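Local coordinates for LRR receptor-like serine/threonine-protein kinase RGI3 (PDB 5HZ0) that perceives RGF peptide hormones through its extracellular leucine-rich repeats and pairs with SERK co-receptors, signalling to maintain the root stem cell niche, at residues A[111-117]-A[134-140]; A[232-238]-A[255-261]; A[316-320]-A[337-343]; A[387-391]-A[409-413]; A[493-498]-A[517-523]. The protein carries 5 engineered substitutions. All blocks are in the same frame, centred on the assembly; numbering follows the deposited sequence.

Contact 1 (A[111-117]-A[134-140]); sequences LVELMLF and NLQVLRA
Start from the leucines that fill the inside of the coil. L114 (chi1 t, chi2 p) packs its CD2 3.8 Å from CD1 of L138, and its CB lies 4.2 Å from CD1 of L135; that same L135 CD1 sits 4.3 Å from CG of L111. L114 and L138 share one face of the parallel sheet, in which strands 113-115 and 137-139 run 5.0 Å apart and 7° from parallel. The pairs are E113 with V137, L114 with L138 and M115 with R139. V112 O accepts from both Q136 N (2.9 Å) and V137 N (3.2 Å), L114 N reaches V137 O (2.9 Å), R139 N reaches L114 O (3.2 Å), and L116 N reaches R139 O (3.0 Å). On the other face M115, with chi1 and chi2 both m, brings its CE to 3.6 Å from V137 CG1. At the polar edge the guanidinium of R139 (chi1 m, chi2 t, chi3 p) lies flat on the ring of F117 (chi1 p), centres 4.5 Å apart and planes at 22°, an off-centre cation-pi stack. R139 NE hydrogen-bonds a modified side chain of the bound peptide, and F117 also packs on a modified peptide side chain. This is the parallel ladder of adjacent leucine-rich repeats, its exposed face carrying residues of the small-peptide recognition motifs.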
# COMPACT_ATOMS: atom_id res chain seq x y z
N LEU A 111 20.18 23.47 29.52
CA LEU A 111 20.02 22.52 28.43
C LEU A 111 19.17 23.12 27.31
O LEU A 111 18.11 23.68 27.56
CB LEU A 111 19.39 21.23 28.94
CG LEU A 111 19.43 20.02 28.00
CD1 LEU A 111 20.88 19.72 27.61
CD2 LEU A 111 18.73 18.79 28.62
N VAL A 112 19.66 22.97 26.08
CA VAL A 112 19.00 23.49 24.89
C VAL A 112 18.55 22.35 23.99
O VAL A 112 17.39 22.27 23.57
CB VAL A 112 19.90 24.50 24.10
CG1 VAL A 112 19.21 24.94 22.82
CG2 VAL A 112 20.22 25.70 24.97
N GLU A 113 19.52 21.52 23.60
CA GLU A 113 19.26 20.33 22.81
C GLU A 113 19.25 19.08 23.70
O GLU A 113 20.17 18.88 24.50
CB GLU A 113 20.35 20.19 21.75
CG GLU A 113 20.74 21.51 21.09
CD GLU A 113 19.66 22.05 20.16
OE1 GLU A 113 18.86 21.23 19.65
OE2 GLU A 113 19.60 23.27 19.95
N LEU A 114 18.21 18.26 23.58
CA LEU A 114 18.20 16.95 24.25
C LEU A 114 17.76 15.86 23.27
O LEU A 114 16.60 15.83 22.86
CB LEU A 114 17.24 16.98 25.45
CG LEU A 114 16.92 15.63 26.10
CD1 LEU A 114 18.16 15.06 26.75
CD2 LEU A 114 15.77 15.74 27.10
N MET A 115 18.67 14.96 22.91
CA MET A 115 18.35 13.90 21.96
C MET A 115 18.43 12.52 22.63
O MET A 115 19.52 12.01 22.86
CB MET A 115 19.34 13.93 20.79
CG MET A 115 19.61 15.32 20.22
SD MET A 115 18.25 15.90 19.20
CE MET A 115 18.85 17.51 18.69
N LEU A 116 17.28 11.94 22.94
CA LEU A 116 17.18 10.57 23.46
C LEU A 116 16.67 9.52 22.47
O LEU A 116 16.56 8.35 22.81
CB LEU A 116 16.36 10.53 24.75
CG LEU A 116 16.81 11.60 25.75
CD1 LEU A 116 15.89 11.66 26.97
CD2 LEU A 116 18.28 11.40 26.15
N PHE A 117 16.38 9.94 21.25
CA PHE A 117 15.62 9.10 20.32
C PHE A 117 16.34 7.82 19.90
O PHE A 117 17.55 7.70 20.06
CB PHE A 117 15.15 9.91 19.10
CG PHE A 117 16.27 10.35 18.18
CD1 PHE A 117 16.71 9.53 17.15
CD2 PHE A 117 16.85 11.60 18.32
CE1 PHE A 117 17.73 9.94 16.30
CE2 PHE A 117 17.86 12.01 17.47
CZ PHE A 117 18.30 11.18 16.46
N ASN A 134 15.27 26.86 28.78
CA ASN A 134 16.00 27.10 27.54
C ASN A 134 15.87 25.97 26.54
O ASN A 134 16.45 26.04 25.46
CB ASN A 134 17.48 27.31 27.85
CG ASN A 134 17.70 28.41 28.83
OD1 ASN A 134 18.26 28.20 29.91
ND2 ASN A 134 17.24 29.61 28.48
N LEU A 135 15.15 24.92 26.93
CA LEU A 135 15.01 23.76 26.06
C LEU A 135 14.34 24.16 24.75
O LEU A 135 13.33 24.86 24.74
CB LEU A 135 14.23 22.64 26.74
CG LEU A 135 14.29 21.29 26.02
CD1 LEU A 135 15.76 20.86 25.92
CD2 LEU A 135 13.45 20.25 26.76
N GLN A 136 14.94 23.73 23.66
CA GLN A 136 14.49 24.08 22.31
C GLN A 136 14.04 22.83 21.56
O GLN A 136 12.96 22.79 20.99
CB GLN A 136 15.58 24.85 21.56
CG GLN A 136 15.73 26.30 22.03
CD GLN A 136 16.87 27.06 21.32
OE1 GLN A 136 17.13 26.85 20.14
NE2 GLN A 136 17.55 27.93 22.05
N VAL A 137 14.93 21.85 21.49
CA VAL A 137 14.65 20.57 20.87
C VAL A 137 14.67 19.44 21.89
O VAL A 137 15.66 19.21 22.58
CB VAL A 137 15.71 20.26 19.77
CG1 VAL A 137 15.53 18.85 19.25
CG2 VAL A 137 15.63 21.27 18.63
N LEU A 138 13.54 18.74 22.01
CA LEU A 138 13.48 17.49 22.75
C LEU A 138 12.96 16.46 21.78
O LEU A 138 11.83 16.57 21.30
CB LEU A 138 12.58 17.60 23.98
CG LEU A 138 11.81 16.36 24.51
CD1 LEU A 138 12.71 15.18 24.88
CD2 LEU A 138 10.96 16.74 25.68
N ARG A 139 13.79 15.47 21.45
CA ARG A 139 13.33 14.37 20.63
C ARG A 139 13.67 13.07 21.31
O ARG A 139 14.85 12.69 21.39
CB ARG A 139 14.01 14.43 19.27
CG ARG A 139 13.95 15.79 18.60
CD ARG A 139 14.74 15.79 17.32
NE ARG A 139 14.30 14.72 16.45
CZ ARG A 139 15.03 14.21 15.47
NH1 ARG A 139 14.54 13.21 14.75
NH2 ARG A 139 16.23 14.68 15.21
N ALA A 140 12.62 12.44 21.84
CA ALA A 140 12.64 11.12 22.53
C ALA A 140 11.99 9.94 21.79
O ALA A 140 11.82 8.88 22.38
CB ALA A 140 12.09 11.25 23.93

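Contact 2 (A[232-238]-A[255-261]); sequences LQSLLLW and ELWLIDF
L232 (chi1 t, chi2 p) sets its CG 3.9 Å from CD1 of L256. Q233 O accepts from W257 N at 2.9 Å and L258 N at 3.3 Å, while Q233 NE2 weakly bonds E255 OE1 (3.1 Å). Strand 234-236 runs beside strand 258-260, axes 4.9 Å apart and 11° from parallel, pairing S234 with L258, L235 with I259 and L236 with D260. L235 N donates to L258 O (3.1 Å) and its O accepts from D260 N (3.0 Å); inside, its CD2 meets the edge of the F261 ring, 3.6 Å from CZ. L236 sets CD2 3.9 Å from L258 CD2 and 3.5 Å from D260 CB. L237 N bonds D260 O (2.9 Å). W238, chi1 p, stacks on Y214; its NE1 and D260 OD2 hydrogen-bond the peptide backbone, and D260 OD1 bonds S262 OG. The chemistry divides by face: L232, L235, L237, L256 and F261 fill the interior, while L236 and L258 join D260 on the hormone-facing side.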
# COMPACT_ATOMS: atom_id res chain seq x y z
N LEU A 232 1.09 27.49 9.60
CA LEU A 232 0.87 26.05 9.40
C LEU A 232 1.19 25.56 7.97
O LEU A 232 0.72 26.13 6.99
CB LEU A 232 -0.58 25.68 9.73
CG LEU A 232 -0.95 24.20 9.84
CD1 LEU A 232 -0.13 23.56 10.94
CD2 LEU A 232 -2.45 24.01 10.09
N GLN A 233 1.98 24.51 7.87
CA GLN A 233 2.40 24.01 6.56
C GLN A 233 1.90 22.58 6.32
O GLN A 233 1.28 22.29 5.30
CB GLN A 233 3.92 24.11 6.35
CG GLN A 233 4.48 25.48 6.74
CD GLN A 233 5.93 25.71 6.31
OE1 GLN A 233 6.53 24.86 5.66
NE2 GLN A 233 6.48 26.85 6.69
N SER A 234 2.25 21.67 7.21
CA SER A 234 1.83 20.29 7.03
C SER A 234 1.02 19.78 8.21
O SER A 234 1.39 19.94 9.38
CB SER A 234 3.03 19.40 6.75
OG SER A 234 3.96 19.46 7.81
N LEU A 235 -0.12 19.20 7.89
CA LEU A 235 -0.99 18.65 8.91
C LEU A 235 -1.17 17.15 8.62
O LEU A 235 -1.86 16.77 7.67
CB LEU A 235 -2.31 19.42 8.86
CG LEU A 235 -3.33 19.33 9.99
CD1 LEU A 235 -2.73 19.76 11.32
CD2 LEU A 235 -4.55 20.18 9.66
N LEU A 236 -0.54 16.28 9.41
CA LEU A 236 -0.78 14.84 9.23
C LEU A 236 -1.54 14.32 10.44
O LEU A 236 -0.96 14.07 11.50
CB LEU A 236 0.53 14.07 9.07
CG LEU A 236 1.42 14.38 7.86
CD1 LEU A 236 2.77 13.68 7.95
CD2 LEU A 236 0.71 14.00 6.57
N LEU A 237 -2.81 14.03 10.23
CA LEU A 237 -3.72 13.53 11.23
C LEU A 237 -4.27 12.14 10.87
O LEU A 237 -5.20 11.68 11.45
CB LEU A 237 -4.83 14.57 11.43
CG LEU A 237 -4.59 15.99 11.92
CD1 LEU A 237 -5.82 16.58 12.24
CD2 LEU A 237 -3.73 16.07 13.10
N TRP A 238 -3.68 11.52 9.89
CA TRP A 238 -4.16 10.25 9.36
C TRP A 238 -4.13 9.01 10.30
O TRP A 238 -3.19 8.78 11.02
CB TRP A 238 -3.57 9.89 7.95
CG TRP A 238 -2.10 9.63 7.88
CD1 TRP A 238 -1.15 10.55 7.79
CD2 TRP A 238 -1.44 8.38 7.91
NE1 TRP A 238 0.05 9.99 7.74
CE2 TRP A 238 -0.09 8.65 7.79
CE3 TRP A 238 -1.85 7.06 8.00
CZ2 TRP A 238 0.87 7.66 7.79
CZ3 TRP A 238 -0.92 6.09 7.96
CH2 TRP A 238 0.43 6.38 7.86
N GLU A 255 0.01 29.08 4.14
CA GLU A 255 1.19 28.27 3.86
C GLU A 255 0.94 26.77 3.81
O GLU A 255 1.88 26.00 3.73
CB GLU A 255 2.30 28.55 4.87
CG GLU A 255 2.76 29.99 4.91
CD GLU A 255 4.00 30.15 5.76
OE1 GLU A 255 4.46 29.13 6.34
OE2 GLU A 255 4.53 31.28 5.84
N LEU A 256 -0.32 26.35 3.87
CA LEU A 256 -0.58 24.94 4.07
C LEU A 256 -0.39 24.20 2.75
O LEU A 256 -1.11 24.43 1.78
CB LEU A 256 -2.02 24.81 4.56
CG LEU A 256 -2.56 23.51 5.15
CD1 LEU A 256 -1.59 22.95 6.17
CD2 LEU A 256 -3.92 23.81 5.78
N TRP A 257 0.62 23.35 2.68
CA TRP A 257 0.87 22.62 1.45
C TRP A 257 0.47 21.14 1.46
O TRP A 257 0.28 20.53 0.40
CB TRP A 257 2.33 22.79 1.02
CG TRP A 257 3.31 22.06 1.88
CD1 TRP A 257 3.89 22.51 3.02
CD2 TRP A 257 3.81 20.74 1.66
NE1 TRP A 257 4.74 21.56 3.52
CE2 TRP A 257 4.71 20.46 2.70
CE3 TRP A 257 3.61 19.78 0.67
CZ2 TRP A 257 5.40 19.27 2.78
CZ3 TRP A 257 4.30 18.60 0.75
CH2 TRP A 257 5.18 18.35 1.80
N LEU A 258 0.31 20.59 2.66
CA LEU A 258 -0.05 19.18 2.82
C LEU A 258 -1.15 19.04 3.88
O LEU A 258 -1.04 19.57 4.98
CB LEU A 258 1.18 18.30 3.15
CG LEU A 258 0.96 16.83 3.60
CD1 LEU A 258 -0.05 16.08 2.75
CD2 LEU A 258 2.26 16.05 3.63
N ILE A 259 -2.23 18.35 3.51
CA ILE A 259 -3.30 17.99 4.43
C ILE A 259 -3.62 16.50 4.29
O ILE A 259 -4.06 16.05 3.23
CB ILE A 259 -4.60 18.79 4.15
CG1 ILE A 259 -4.36 20.28 4.31
CG2 ILE A 259 -5.75 18.31 5.08
CD1 ILE A 259 -5.60 21.12 4.04
N ASP A 260 -3.40 15.72 5.34
CA ASP A 260 -3.76 14.31 5.29
C ASP A 260 -4.63 13.94 6.49
O ASP A 260 -4.16 13.88 7.63
CB ASP A 260 -2.50 13.46 5.24
CG ASP A 260 -2.76 12.05 4.80
OD1 ASP A 260 -3.91 11.57 4.91
OD2 ASP A 260 -1.79 11.40 4.34
N PHE A 261 -5.91 13.74 6.20
CA PHE A 261 -6.93 13.28 7.16
C PHE A 261 -7.36 11.84 6.88
O PHE A 261 -8.41 11.41 7.35
CB PHE A 261 -8.13 14.21 7.18
CG PHE A 261 -7.81 15.64 7.56
CD1 PHE A 261 -6.66 15.96 8.24
CD2 PHE A 261 -8.69 16.66 7.25
CE1 PHE A 261 -6.38 17.26 8.59
CE2 PHE A 261 -8.42 17.95 7.61
CZ PHE A 261 -7.27 18.25 8.28

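Contact 3 (A[316-320]-A[337-343]); sequences GEIPS and KLTGNIP
The Gly-x-Ile-Pro segments G316-P319 and G340-P343 of adjacent plant-type leucine-rich repeats nest here. I318 (chi1 m, chi2 t) points toward 337-343 and fills the space between two side chains: its CG1 lies 3.9 Å from CD1 of L338, itself m,t, and its CG2 lies 3.8 Å from CG of P343. I342 repeats the m,t rotamer of I318 but points away. T339 (chi1 p) sends OG1 into a weak 3.5 Å bond to G316 O, the same oxygen that takes the strong bond from T339 N at 2.8 Å. E317 is m,t, its CD 4.2 Å from G340 CA; a CB on G340 would clash with that carboxylate carbon. G316 and G340 both have positive phi and psi near 180°. The segments' end-to-end directions differ by 17°, with G316 CA 5.2 Å from L338 CA. On its far side the weakly bonded strand 337-340 runs beside strand 361-362, where L362 touches I318, L338 and I342 and S361 touches T339.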
# COMPACT_ATOMS: atom_id res chain seq x y z
N GLY A 316 -22.25 13.78 -6.96
CA GLY A 316 -22.16 14.84 -7.93
C GLY A 316 -21.27 14.47 -9.09
O GLY A 316 -20.87 13.31 -9.23
N GLU A 317 -20.96 15.47 -9.91
CA GLU A 317 -20.10 15.30 -11.07
C GLU A 317 -18.68 15.80 -10.81
O GLU A 317 -18.47 16.73 -10.04
CB GLU A 317 -20.66 16.06 -12.27
CG GLU A 317 -22.00 15.56 -12.77
CD GLU A 317 -22.27 16.01 -14.19
OE1 GLU A 317 -23.44 16.14 -14.58
OE2 GLU A 317 -21.28 16.22 -14.93
N ILE A 318 -17.71 15.16 -11.45
CA ILE A 318 -16.34 15.65 -11.44
C ILE A 318 -16.31 16.96 -12.20
O ILE A 318 -16.73 17.02 -13.36
CB ILE A 318 -15.40 14.66 -12.11
CG1 ILE A 318 -15.51 13.29 -11.43
CG2 ILE A 318 -13.96 15.19 -12.09
CD1 ILE A 318 -15.01 12.14 -12.27
N PRO A 319 -15.85 18.03 -11.55
CA PRO A 319 -15.90 19.35 -12.20
C PRO A 319 -14.95 19.47 -13.41
O PRO A 319 -13.82 18.99 -13.35
CB PRO A 319 -15.47 20.31 -11.08
CG PRO A 319 -14.74 19.45 -10.08
CD PRO A 319 -15.36 18.09 -10.16
N SER A 320 -15.40 20.11 -14.48
CA SER A 320 -14.56 20.30 -15.66
C SER A 320 -13.40 21.26 -15.41
O SER A 320 -12.32 21.10 -15.99
CB SER A 320 -15.41 20.79 -16.82
OG SER A 320 -16.20 21.88 -16.37
N LYS A 337 -19.85 8.11 -4.56
CA LYS A 337 -21.11 8.27 -5.29
C LYS A 337 -21.07 9.14 -6.58
O LYS A 337 -22.10 9.69 -6.97
CB LYS A 337 -22.23 8.68 -4.35
CG LYS A 337 -22.99 7.53 -3.79
CD LYS A 337 -22.21 6.74 -2.79
CE LYS A 337 -23.05 5.52 -2.38
NZ LYS A 337 -22.24 4.42 -1.77
N LEU A 338 -19.89 9.40 -7.12
CA LEU A 338 -19.77 10.23 -8.32
C LEU A 338 -20.64 9.76 -9.50
O LEU A 338 -20.67 8.57 -9.81
CB LEU A 338 -18.31 10.29 -8.79
CG LEU A 338 -17.25 10.84 -7.84
CD1 LEU A 338 -15.88 10.71 -8.48
CD2 LEU A 338 -17.52 12.28 -7.45
N THR A 339 -21.32 10.70 -10.17
CA THR A 339 -22.09 10.42 -11.40
C THR A 339 -21.68 11.31 -12.56
O THR A 339 -20.87 12.22 -12.40
CB THR A 339 -23.59 10.69 -11.21
OG1 THR A 339 -23.76 12.01 -10.69
CG2 THR A 339 -24.21 9.68 -10.25
N GLY A 340 -22.30 11.09 -13.71
CA GLY A 340 -22.06 11.92 -14.88
C GLY A 340 -20.91 11.41 -15.70
O GLY A 340 -20.32 10.37 -15.38
N ASN A 341 -20.58 12.14 -16.76
CA ASN A 341 -19.43 11.83 -17.60
C ASN A 341 -18.12 12.16 -16.91
O ASN A 341 -18.04 13.08 -16.11
CB ASN A 341 -19.47 12.64 -18.91
CG ASN A 341 -20.66 12.30 -19.78
OD1 ASN A 341 -21.79 12.68 -19.49
ND2 ASN A 341 -20.41 11.61 -20.89
N ILE A 342 -17.10 11.37 -17.20
CA ILE A 342 -15.73 11.77 -16.94
C ILE A 342 -15.48 12.95 -17.88
O ILE A 342 -15.71 12.83 -19.09
CB ILE A 342 -14.78 10.61 -17.26
CG1 ILE A 342 -15.09 9.41 -16.34
CG2 ILE A 342 -13.30 11.07 -17.17
CD1 ILE A 342 -14.49 8.09 -16.80
N PRO A 343 -15.09 14.11 -17.33
CA PRO A 343 -14.82 15.30 -18.17
C PRO A 343 -13.58 15.13 -19.04
O PRO A 343 -12.52 14.80 -18.51
CB PRO A 343 -14.56 16.41 -17.14
CG PRO A 343 -14.17 15.67 -15.85
CD PRO A 343 -15.00 14.41 -15.89

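Contact 4 (A[387-391]-A[409-413])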
# COMPACT_ATOMS: atom_id res chain seq x y z
N SER A 387 -20.26 3.28 -20.82
CA SER A 387 -20.58 2.58 -22.06
C SER A 387 -19.82 3.19 -23.25
O SER A 387 -18.93 4.02 -23.07
CB SER A 387 -22.07 2.63 -22.33
OG SER A 387 -22.52 3.97 -22.36
N GLY A 388 -20.18 2.75 -24.46
CA GLY A 388 -19.53 3.24 -25.66
C GLY A 388 -18.31 2.42 -26.03
O GLY A 388 -18.02 1.42 -25.37
N PHE A 389 -17.61 2.84 -27.08
CA PHE A 389 -16.43 2.13 -27.57
C PHE A 389 -15.22 2.48 -26.74
O PHE A 389 -15.17 3.54 -26.12
CB PHE A 389 -16.11 2.53 -29.01
CG PHE A 389 -17.17 2.15 -30.00
CD1 PHE A 389 -17.85 0.93 -29.89
CD2 PHE A 389 -17.50 3.01 -31.05
CE1 PHE A 389 -18.83 0.57 -30.81
CE2 PHE A 389 -18.48 2.66 -31.97
CZ PHE A 389 -19.15 1.44 -31.86
N ILE A 390 -14.25 1.58 -26.71
CA ILE A 390 -12.91 1.95 -26.30
C ILE A 390 -12.31 2.68 -27.49
O ILE A 390 -12.16 2.09 -28.56
CB ILE A 390 -12.04 0.73 -26.02
CG1 ILE A 390 -12.62 -0.08 -24.85
CG2 ILE A 390 -10.61 1.16 -25.74
CD1 ILE A 390 -11.96 -1.45 -24.65
N PRO A 391 -11.98 3.96 -27.30
CA PRO A 391 -11.50 4.84 -28.38
C PRO A 391 -10.26 4.27 -29.05
O PRO A 391 -9.44 3.65 -28.38
CB PRO A 391 -11.14 6.13 -27.63
CG PRO A 391 -11.93 6.05 -26.30
CD PRO A 391 -11.97 4.61 -25.97
N ARG A 409 -20.39 -1.16 -19.13
CA ARG A 409 -21.19 -1.52 -20.32
C ARG A 409 -20.49 -1.39 -21.68
O ARG A 409 -21.17 -1.23 -22.70
CB ARG A 409 -22.57 -0.85 -20.34
CG ARG A 409 -23.59 -1.54 -19.44
CD ARG A 409 -25.01 -1.02 -19.66
NE ARG A 409 -25.20 0.37 -19.27
CZ ARG A 409 -25.62 1.32 -20.11
NH1 ARG A 409 -25.90 1.01 -21.37
NH2 ARG A 409 -25.77 2.57 -19.68
N LEU A 410 -19.16 -1.30 -21.67
CA LEU A 410 -18.40 -1.00 -22.90
C LEU A 410 -18.76 -1.88 -24.09
O LEU A 410 -18.89 -3.09 -23.95
CB LEU A 410 -16.90 -1.09 -22.61
CG LEU A 410 -16.38 -0.15 -21.53
CD1 LEU A 410 -14.93 -0.47 -21.18
CD2 LEU A 410 -16.54 1.32 -21.92
N ALA A 411 -18.92 -1.28 -25.28
CA ALA A 411 -19.37 -2.02 -26.47
C ALA A 411 -18.37 -1.97 -27.63
O ALA A 411 -17.34 -1.29 -27.54
CB ALA A 411 -20.74 -1.52 -26.94
N GLY A 412 -18.68 -2.67 -28.71
CA GLY A 412 -17.77 -2.77 -29.84
C GLY A 412 -16.52 -3.61 -29.63
O GLY A 412 -16.34 -4.25 -28.59
N SER A 413 -15.65 -3.62 -30.64
CA SER A 413 -14.42 -4.40 -30.64
C SER A 413 -13.26 -3.78 -29.85
O SER A 413 -13.22 -2.58 -29.63
CB SER A 413 -13.97 -4.70 -32.06
OG SER A 413 -14.88 -5.57 -32.70
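R409 lays its guanidinium with one face over S387 CB, while its NE end forms a salt bridge with D385, just before the first segment; R409 CB is 4.0 Å from S387 CB. L410 turns inward. Its CD1 comes within 4.4 Å of I390 CG1, its CD2 within 3.8 Å of S387 O, and its CA, 3.5 Å from G388 O, makes a CA-H...O contact. A411 carries the one conventional hydrogen bond of the pair, from its N to G388 O, short at 2.8 Å and nearly straight at 168°. Its carbonyl faces the same segment a step further on, with A411 O 3.5 Å from F389 CA and 3.3 Å from F389 CD1, close to the plane of the ring. At G412 the backbone passes close to that phenyl, CA to F389 CE1 3.6 Å; a CB here would run into F389 CD1. G388 and G412 share the positive phi that lets both chains turn alike. Such Leu-x-Gly-x-Ile-Pro turns, stacked one repeat upon the next, are the hallmark of plant-type leucine-rich repeats.

Contact 5 (A[493-498]-A[517-523])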
# COMPACT_ATOMS: atom_id res chain seq x y z
N THR A 493 5.22 -19.78 -22.83
CA THR A 493 5.94 -20.60 -21.86
C THR A 493 6.01 -19.92 -20.50
O THR A 493 6.59 -20.46 -19.55
CB THR A 493 7.38 -20.87 -22.34
OG1 THR A 493 8.12 -19.64 -22.39
CG2 THR A 493 7.37 -21.52 -23.72
N GLU A 494 5.46 -18.72 -20.42
CA GLU A 494 5.39 -17.99 -19.16
C GLU A 494 4.02 -18.16 -18.53
O GLU A 494 3.78 -17.69 -17.43
CB GLU A 494 5.67 -16.51 -19.41
CG GLU A 494 6.95 -16.24 -20.16
CD GLU A 494 8.18 -16.51 -19.32
OE1 GLU A 494 8.78 -15.53 -18.84
OE2 GLU A 494 8.55 -17.70 -19.15
N LEU A 495 3.12 -18.83 -19.23
CA LEU A 495 1.72 -18.82 -18.83
C LEU A 495 1.58 -19.60 -17.52
O LEU A 495 1.85 -20.79 -17.46
CB LEU A 495 0.89 -19.48 -19.93
CG LEU A 495 -0.61 -19.24 -20.01
CD1 LEU A 495 -0.92 -17.76 -19.92
CD2 LEU A 495 -1.12 -19.82 -21.32
N THR A 496 1.17 -18.90 -16.47
CA THR A 496 0.88 -19.52 -15.18
C THR A 496 -0.57 -20.03 -15.09
O THR A 496 -0.84 -21.08 -14.51
CB THR A 496 1.22 -18.57 -14.01
OG1 THR A 496 0.79 -19.15 -12.78
CG2 THR A 496 0.55 -17.21 -14.17
N LYS A 497 -1.50 -19.25 -15.64
CA LYS A 497 -2.92 -19.46 -15.48
C LYS A 497 -3.63 -19.22 -16.79
O LYS A 497 -3.51 -18.14 -17.36
CB LYS A 497 -3.48 -18.49 -14.44
CG LYS A 497 -2.84 -18.65 -13.09
CD LYS A 497 -3.61 -17.94 -12.01
CE LYS A 497 -2.88 -18.08 -10.70
NZ LYS A 497 -3.59 -17.30 -9.67
N LEU A 498 -4.39 -20.22 -17.25
CA LEU A 498 -5.13 -20.11 -18.49
C LEU A 498 -6.58 -20.56 -18.27
O LEU A 498 -6.85 -21.72 -17.99
CB LEU A 498 -4.49 -20.97 -19.58
CG LEU A 498 -5.30 -21.07 -20.88
CD1 LEU A 498 -5.55 -19.68 -21.43
CD2 LEU A 498 -4.62 -21.96 -21.91
N ARG A 517 5.31 -24.73 -19.69
CA ARG A 517 6.02 -25.38 -18.60
C ARG A 517 5.71 -24.70 -17.29
O ARG A 517 6.04 -25.19 -16.22
CB ARG A 517 7.53 -25.33 -18.85
CG ARG A 517 8.37 -26.17 -17.88
CD ARG A 517 8.22 -27.68 -18.14
NE ARG A 517 8.30 -28.00 -19.56
CZ ARG A 517 8.64 -29.19 -20.06
NH1 ARG A 517 8.96 -30.19 -19.25
NH2 ARG A 517 8.67 -29.36 -21.37
N SER A 518 5.09 -23.53 -17.38
CA SER A 518 4.80 -22.75 -16.20
C SER A 518 3.35 -22.88 -15.73
O SER A 518 2.95 -22.24 -14.76
CB SER A 518 5.18 -21.29 -16.42
OG SER A 518 6.57 -21.19 -16.70
N LEU A 519 2.57 -23.73 -16.39
CA LEU A 519 1.13 -23.67 -16.20
C LEU A 519 0.71 -24.31 -14.88
O LEU A 519 0.82 -25.51 -14.70
CB LEU A 519 0.45 -24.40 -17.35
CG LEU A 519 -0.97 -23.98 -17.70
CD1 LEU A 519 -1.04 -22.48 -17.84
CD2 LEU A 519 -1.39 -24.66 -18.99
N GLN A 520 0.24 -23.47 -13.97
CA GLN A 520 -0.33 -23.89 -12.69
C GLN A 520 -1.84 -24.20 -12.76
O GLN A 520 -2.33 -25.11 -12.11
CB GLN A 520 -0.03 -22.86 -11.60
CG GLN A 520 1.47 -22.74 -11.25
CD GLN A 520 1.78 -21.52 -10.39
OE1 GLN A 520 0.91 -20.97 -9.72
NE2 GLN A 520 3.04 -21.07 -10.42
N LEU A 521 -2.57 -23.41 -13.54
CA LEU A 521 -4.01 -23.51 -13.53
C LEU A 521 -4.50 -23.60 -14.95
O LEU A 521 -4.13 -22.78 -15.78
CB LEU A 521 -4.64 -22.30 -12.83
CG LEU A 521 -6.17 -22.24 -12.69
CD1 LEU A 521 -6.58 -21.53 -11.41
CD2 LEU A 521 -6.83 -21.53 -13.89
N LEU A 522 -5.32 -24.62 -15.23
CA LEU A 522 -5.92 -24.74 -16.56
C LEU A 522 -7.42 -25.01 -16.46
O LEU A 522 -7.85 -26.05 -15.97
CB LEU A 522 -5.22 -25.83 -17.39
CG LEU A 522 -5.88 -26.10 -18.75
CD1 LEU A 522 -5.79 -24.88 -19.68
CD2 LEU A 522 -5.28 -27.32 -19.42
N ASN A 523 -8.20 -24.05 -16.94
CA ASN A 523 -9.64 -24.21 -16.99
C ASN A 523 -10.17 -24.25 -18.42
O ASN A 523 -10.20 -23.24 -19.11
CB ASN A 523 -10.33 -23.11 -16.22
CG ASN A 523 -11.77 -23.46 -15.90
OD1 ASN A 523 -12.32 -24.43 -16.43
ND2 ASN A 523 -12.40 -22.67 -15.05
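L519 is the main bump. With chi1 t and chi2 p its CD1 enters the hollow between two leucines of the other segment, 3.9 Å from L495 CG and 4.1 Å from L498 CB. One step on, L498 CD2 meets L522 CD1 at 3.9 Å, so the inner leucines interlock in a continuous row. L498 is covered most by the opposite segment, 92 Å² of its surface, and it also meets I474 and I489. The backbone beneath is a parallel pairing of K497 with L521 and L498 with L522. L498 N bonds L521 O (3.0 Å) and N523 N bonds L498 O (2.9 Å), while T496 O collects both Q520 N (2.7 Å) and L521 N (3.1 Å). This is the repeating rung of the leucine-rich-repeat solenoid, continued by strands 473-475 and 546-548. On the outer face the fit is shallower: K497 CG comes 4.1 Å from L521 CB. Nearby, T496 OG1 rests 3.5 Å from CD of Q520. Toward the start of the segments the small side chain of S518 slips in under the preceding turn, its CB 3.9 Å from E494 C and its OG giving a hydrogen bond to T493 O at 2.9 Å. N523, at the other end, turns its side chain away and bonds G525 N through OD1.

Contacts 1, 2 and 5 are rungs of one long sheet that follows the curve of the solenoid, whereas contacts 3 and 4 join turns that follow the strands, outside that sheet. Contact 2 is the most buried; contacts 1 and 5 bury their leucines but leave the other face partly open, and contacts 3 and 4 mix buried isoleucine and leucine with exposed residues. The sheet rungs have ladders of backbone bonds, the turns one strong bond each. Contacts 1 and 2, about 24 Å apart between centres, both meet the bound peptide, contact 1 at a modified side chain, contact 2 mainly at the peptide's backbone. Contact 5, 59 Å from contact 1 between centres, lies across the arch.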